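Local atomic coordinates of 433aa long hypothetical phosphoribosylglycinamide formyl transferase (Pyrococcus horikoshii, PDB entry 2DWC), a protein that belongs to the ATP-grasp superfamily, joining a preATP-grasp domain, an ATP-grasp domain and a PurT-type C-terminal domain, with adenosine-5'-diphosphate bound in the model. Residues B[272-276]-B[316-321]. Residues are numbered along the deposited sequence; the frame is centred on the assembly and turned at random.
Sequences GLGIF and LHLRAV
H317 and I275 give a compact example of a helix side chain that reads the backbone of a strand. The backbone N of I275 donates to H317 ND1 at 3.0 Å, nearly straight at 168°. It reaches the imidazole at its edge, 11° out of the ring plane. Setting CG anti to the H317 backbone N (chi1 -166°) swings the ring off the helix toward the strand, and the bond fixes how it is turned. With ND1 accepting, the neutral ring would carry its proton on NE2. V321 CG1 lies over one face of the imidazole, toward its rim, while I275 CG2 packs 3.7 Å from H317 ND1. At G274 the absence of a side chain lets the ring come in close: H317 ND1 lies 3.5 Å from G274 CA, and A320 CB is 3.8 Å from G274 N. I275 CD1 extends to L316 CB, 3.9 Å away, and L273 CD1 lies 3.5 Å from A320 O. Beyond the pair, V216 touches both I275 and A320. Helix 313-322 is thus packed between the first residues of strand 274-283, in the ATP-grasp fold, and I34 and I87 of helix 29-40 and strand 85-88, probably the Rossmann-like preATP-grasp part.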
loop_
_atom_site.group_PDB
_atom_site.type_symbol
_atom_site.label_atom_id
_atom_site.label_comp_id
_atom_site.label_asym_id
_atom_site.label_seq_id
_atom_site.Cartn_x
_atom_site.Cartn_y
_atom_site.Cartn_z
ATOM N N GLY B 272 -20.828 7.636 15.827
ATOM C CA GLY B 272 -20.056 6.427 15.548
ATOM C C GLY B 272 -18.573 6.684 15.375
ATOM O O GLY B 272 -18.033 7.707 15.819
ATOM N N LEU B 273 -17.881 5.739 14.734
ATOM C CA LEU B 273 -16.446 5.924 14.427
ATOM C C LEU B 273 -16.267 5.569 12.955
ATOM O O LEU B 273 -16.950 4.692 12.456
ATOM C CB LEU B 273 -15.527 4.967 15.208
ATOM C CG LEU B 273 -15.559 5.032 16.737
ATOM C CD1 LEU B 273 -14.629 3.927 17.288
ATOM C CD2 LEU B 273 -15.094 6.448 17.187
ATOM N N GLY B 274 -15.359 6.256 12.271
ATOM C CA GLY B 274 -15.122 5.953 10.866
ATOM C C GLY B 274 -15.022 7.191 9.994
ATOM O O GLY B 274 -15.251 8.321 10.451
ATOM N N ILE B 275 -14.637 6.994 8.748
ATOM C CA ILE B 275 -14.574 8.131 7.835
ATOM C C ILE B 275 -15.932 8.287 7.127
ATOM O O ILE B 275 -16.652 7.302 6.899
ATOM C CB ILE B 275 -13.400 7.948 6.868
ATOM C CG1 ILE B 275 -12.912 9.337 6.421
ATOM C CG2 ILE B 275 -13.794 7.091 5.735
ATOM C CD1 ILE B 275 -11.518 9.289 6.002
ATOM N N PHE B 276 -16.264 9.531 6.765
ATOM C CA PHE B 276 -17.515 9.855 6.107
ATOM C C PHE B 276 -17.177 10.632 4.841
ATOM O O PHE B 276 -16.238 11.416 4.843
ATOM C CB PHE B 276 -18.366 10.794 7.009
ATOM C CG PHE B 276 -18.913 10.136 8.249
ATOM C CD1 PHE B 276 -18.094 9.887 9.345
ATOM C CD2 PHE B 276 -20.251 9.757 8.317
ATOM C CE1 PHE B 276 -18.603 9.257 10.503
ATOM C CE2 PHE B 276 -20.776 9.127 9.484
ATOM C CZ PHE B 276 -19.941 8.883 10.563
ATOM N N LEU B 316 -7.348 5.468 7.243
ATOM C CA LEU B 316 -7.943 6.347 8.287
ATOM C C LEU B 316 -9.193 5.646 8.811
ATOM O O LEU B 316 -9.435 5.615 10.008
ATOM C CB LEU B 316 -8.343 7.701 7.714
ATOM C CG LEU B 316 -7.126 8.592 7.424
ATOM C CD1 LEU B 316 -7.553 9.816 6.616
ATOM C CD2 LEU B 316 -6.459 9.017 8.764
ATOM N N HIS B 317 -9.982 5.089 7.900
ATOM C CA HIS B 317 -11.199 4.377 8.310
ATOM C C HIS B 317 -10.838 3.191 9.187
ATOM O O HIS B 317 -11.434 2.976 10.233
ATOM C CB HIS B 317 -11.934 3.854 7.058
ATOM C CG HIS B 317 -13.339 3.399 7.300
ATOM N ND1 HIS B 317 -14.288 4.177 7.931
ATOM C CD2 HIS B 317 -13.970 2.260 6.925
ATOM C CE1 HIS B 317 -15.451 3.546 7.918
ATOM N NE2 HIS B 317 -15.289 2.376 7.313
ATOM N N LEU B 318 -9.894 2.373 8.722
ATOM C CA LEU B 318 -9.522 1.179 9.481
ATOM C C LEU B 318 -9.028 1.535 10.894
ATOM O O LEU B 318 -9.412 0.913 11.893
ATOM C CB LEU B 318 -8.426 0.402 8.737
ATOM C CG LEU B 318 -7.938 -0.840 9.494
ATOM C CD1 LEU B 318 -9.069 -1.874 9.573
ATOM C CD2 LEU B 318 -6.723 -1.433 8.770
ATOM N N ARG B 319 -8.136 2.509 10.963
ATOM C CA ARG B 319 -7.627 2.898 12.280
ATOM C C ARG B 319 -8.769 3.363 13.167
ATOM O O ARG B 319 -8.882 2.954 14.325
ATOM C CB ARG B 319 -6.563 4.012 12.122
ATOM C CG ARG B 319 -5.214 3.401 11.594
ATOM C CD ARG B 319 -4.228 4.460 11.166
ATOM N NE ARG B 319 -3.771 5.246 12.304
ATOM C CZ ARG B 319 -2.485 5.485 12.613
ATOM N NH1 ARG B 319 -1.495 4.989 11.892
ATOM N NH2 ARG B 319 -2.184 6.276 13.650
ATOM N N ALA B 320 -9.622 4.207 12.614
ATOM C CA ALA B 320 -10.715 4.742 13.419
ATOM C C ALA B 320 -11.582 3.607 13.962
ATOM O O ALA B 320 -11.893 3.604 15.145
ATOM C CB ALA B 320 -11.615 5.701 12.584
ATOM N N VAL B 321 -11.967 2.646 13.106
ATOM C CA VAL B 321 -12.892 1.597 13.581
ATOM C C VAL B 321 -12.311 0.478 14.430
ATOM O O VAL B 321 -13.074 -0.300 15.045
ATOM C CB VAL B 321 -13.762 1.020 12.408
ATOM C CG1 VAL B 321 -14.381 2.170 11.623
ATOM C CG2 VAL B 321 -12.916 0.133 11.467
#